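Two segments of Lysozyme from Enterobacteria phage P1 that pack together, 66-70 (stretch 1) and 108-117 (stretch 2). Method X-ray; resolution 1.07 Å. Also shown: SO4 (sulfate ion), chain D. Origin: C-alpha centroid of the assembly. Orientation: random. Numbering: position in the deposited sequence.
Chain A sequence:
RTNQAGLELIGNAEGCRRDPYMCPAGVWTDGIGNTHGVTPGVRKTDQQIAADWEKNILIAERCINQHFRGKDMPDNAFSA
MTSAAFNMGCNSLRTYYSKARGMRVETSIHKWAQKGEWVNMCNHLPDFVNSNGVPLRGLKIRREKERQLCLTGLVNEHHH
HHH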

# COMPACT_ATOMS: atom_id res chain seq x y z
N GLN A 66 -10.10 7.38 5.70
CA GLN A 66 -10.36 8.76 5.30
C GLN A 66 -10.55 8.97 3.84
O GLN A 66 -11.39 9.81 3.43
N HIS A 67 -9.86 8.18 3.03
CA HIS A 67 -9.77 8.45 1.62
C HIS A 67 -10.27 7.36 0.68
O HIS A 67 -10.29 7.57 -0.52
N PHE A 68 -10.61 6.18 1.23
CA PHE A 68 -11.02 5.03 0.46
C PHE A 68 -12.30 4.39 0.98
O PHE A 68 -12.61 3.26 0.63
N ARG A 69 -13.04 5.11 1.83
CA ARG A 69 -14.31 4.56 2.36
C ARG A 69 -14.11 3.29 3.16
O ARG A 69 -14.95 2.40 3.16
N GLY A 70 -12.98 3.21 3.87
CA GLY A 70 -12.62 2.01 4.59
C GLY A 70 -13.70 1.48 5.50
O GLY A 70 -13.86 0.30 5.63
N SER A 108 -7.32 4.92 -10.48
CA SER A 108 -8.50 4.07 -10.61
C SER A 108 -8.86 3.40 -9.31
O SER A 108 -10.06 3.27 -9.00
N ILE A 109 -7.87 2.95 -8.52
CA ILE A 109 -8.22 2.29 -7.26
C ILE A 109 -9.00 3.21 -6.36
O ILE A 109 -9.97 2.79 -5.71
N HIS A 110 -8.64 4.49 -6.31
CA HIS A 110 -9.37 5.45 -5.53
C HIS A 110 -10.78 5.71 -6.10
O HIS A 110 -11.75 5.82 -5.33
N LYS A 111 -10.87 5.83 -7.40
CA LYS A 111 -12.17 6.02 -8.04
C LYS A 111 -13.14 4.91 -7.63
O LYS A 111 -14.28 5.18 -7.28
N TRP A 112 -12.69 3.66 -7.73
CA TRP A 112 -13.57 2.56 -7.40
C TRP A 112 -13.88 2.48 -5.93
O TRP A 112 -15.02 2.17 -5.56
N ALA A 113 -12.91 2.76 -5.07
CA ALA A 113 -13.19 2.77 -3.63
C ALA A 113 -14.26 3.81 -3.29
O ALA A 113 -15.15 3.54 -2.49
N GLN A 114 -14.20 4.97 -3.92
CA GLN A 114 -15.17 6.01 -3.64
C GLN A 114 -16.58 5.62 -4.07
O GLN A 114 -17.55 6.16 -3.54
N LYS A 115 -16.69 4.70 -5.01
CA LYS A 115 -17.96 4.17 -5.44
C LYS A 115 -18.36 2.91 -4.68
O LYS A 115 -19.40 2.33 -5.02
N GLY A 116 -17.57 2.43 -3.72
CA GLY A 116 -17.91 1.21 -2.99
C GLY A 116 -17.83 -0.04 -3.84
O GLY A 116 -18.39 -1.08 -3.49
N GLU A 117 -17.10 0.05 -4.95
CA GLU A 117 -16.96 -1.05 -5.90
C GLU A 117 -15.73 -1.86 -5.56
O GLU A 117 -14.67 -1.69 -6.18

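What fills the apolar part of the contact? Phe68, buried and the first residue to leave helical phi/psi, does most of this work. Its CA-to-CB bond points away overall, yet the m rotamer (chi1 -65°) brings the ring back to the second helix. There Phe68 CD1 lies 3.8 Å from Ala113 CB, which meets the ring at its edge, and Phe68 CE1 lies 4.3 Å from Ile109 CG2. Ala113 points toward the first stretch; Ala113 CB also sits 3.6 Å from Phe68 O, and Phe68 CA and Ala113 CA are 5.2 Å apart.

How do the two aromatic rings meet? His110, with chi1 t, leaves its helix sideways and turns its edge toward the face of Phe68. The centroids are 5.1 Å apart and the planes nearly perpendicular, at 85°. The same placement sets His110 NE2 2.9 Å from His67 O.

Which polar groups tie the first stretch to the second? Gln114 starts away from the contact, but its chi1 m and chi2 m fold the amide back, and Gln114 NE2 donates to His67 O at 2.9 Å. Water 1 extends this link: it accepts from Gln114 NE2 at 3.0 Å and donates to Gln66 O at 2.8 Å.

Where does the arginine go? Arg69 points toward the second stretch, and its m, t, p side chain reaches the last turn of the second stretch, where Arg69 NH1 donates to Gln114 O at 3.2 Å, near the guanidinium plane. Gly116, with positive phi in a Schellman motif, leaves room here: an ideal CB would lie only 3.0 Å from Arg69 NH1.

Does the sulfate join the contact? No; Lys111 points away, and Lys111 NZ donates to sulfate O4 at 2.7 Å.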

# COMPACT_ATOMS: atom_id res chain seq x y z
CB GLN A 66 -9.23 9.66 5.77
CG GLN A 66 -9.17 9.89 7.24
CD GLN A 66 -10.44 10.53 7.75
OE1 GLN A 66 -10.93 11.50 7.16
NE2 GLN A 66 -10.99 9.97 8.80
CB HIS A 67 -8.36 8.90 1.25
CG HIS A 67 -7.92 10.07 2.02
ND1 HIS A 67 -8.58 11.28 1.98
CD2 HIS A 67 -6.88 10.23 2.88
CE1 HIS A 67 -7.98 12.12 2.80
NE2 HIS A 67 -6.96 11.50 3.36
CB PHE A 68 -9.87 4.00 0.35
CG PHE A 68 -8.68 4.51 -0.40
CD1 PHE A 68 -8.50 4.23 -1.70
CD2 PHE A 68 -7.75 5.30 0.22
CE1 PHE A 68 -7.43 4.71 -2.40
CE2 PHE A 68 -6.67 5.82 -0.48
CZ PHE A 68 -6.50 5.54 -1.80
CB ARG A 69 -15.40 4.42 1.28
CG ARG A 69 -15.94 5.78 0.83
CD ARG A 69 -17.04 5.59 -0.21
NE ARG A 69 -18.14 4.82 0.39
CZ ARG A 69 -19.08 4.17 -0.27
NH1 ARG A 69 -19.14 4.25 -1.57
NH2 ARG A 69 -19.96 3.46 0.41
CB SER A 108 -8.23 3.05 -11.66
OG SER A 108 -8.11 3.66 -12.92
CB ILE A 109 -6.96 1.71 -6.61
CG1 ILE A 109 -7.32 0.66 -5.58
CG2 ILE A 109 -6.03 2.79 -6.01
CD1 ILE A 109 -6.15 -0.16 -5.08
CB HIS A 110 -8.56 6.75 -5.42
CG HIS A 110 -9.20 7.81 -4.55
ND1 HIS A 110 -10.05 8.78 -5.06
CD2 HIS A 110 -9.09 8.06 -3.23
CE1 HIS A 110 -10.40 9.58 -4.06
NE2 HIS A 110 -9.90 9.14 -2.93
CB LYS A 111 -12.00 6.03 -9.55
CG LYS A 111 -11.46 7.33 -10.05
CD LYS A 111 -11.47 7.38 -11.54
CE LYS A 111 -10.81 8.65 -12.07
NZ LYS A 111 -11.54 9.87 -11.74
CB TRP A 112 -13.01 1.25 -7.94
CG TRP A 112 -13.02 1.15 -9.42
CD1 TRP A 112 -11.96 0.92 -10.21
CD2 TRP A 112 -14.15 1.22 -10.29
NE1 TRP A 112 -12.35 0.83 -11.54
CE2 TRP A 112 -13.70 0.99 -11.60
CE3 TRP A 112 -15.52 1.40 -10.10
CZ2 TRP A 112 -14.55 1.03 -12.70
CZ3 TRP A 112 -16.37 1.39 -11.22
CH2 TRP A 112 -15.87 1.19 -12.47
CB ALA A 113 -11.90 3.10 -2.88
CB GLN A 114 -14.75 7.31 -4.25
CG GLN A 114 -13.55 7.94 -3.55
CD GLN A 114 -13.88 8.43 -2.20
OE1 GLN A 114 -14.98 8.96 -2.00
NE2 GLN A 114 -12.98 8.28 -1.24
CB LYS A 115 -17.92 3.91 -6.94
CG LYS A 115 -17.79 5.18 -7.80
CD LYS A 115 -17.47 4.86 -9.25
CE LYS A 115 -17.31 6.05 -10.16
NZ LYS A 115 -17.07 5.63 -11.58
CB GLU A 117 -16.89 -0.48 -7.31
CG GLU A 117 -18.19 0.19 -7.77
CD GLU A 117 -19.29 -0.80 -8.06
OE1 GLU A 117 -19.04 -2.04 -8.14
OE2 GLU A 117 -20.39 -0.31 -8.22
S SO4 D . -9.24 12.25 -13.40
O1 SO4 D . -9.22 13.54 -14.02
O2 SO4 D . -8.54 12.32 -12.11
O3 SO4 D . -8.66 11.26 -14.29
O4 SO4 D . -10.65 11.89 -13.30
O HOH W 1 -13.29 9.79 1.34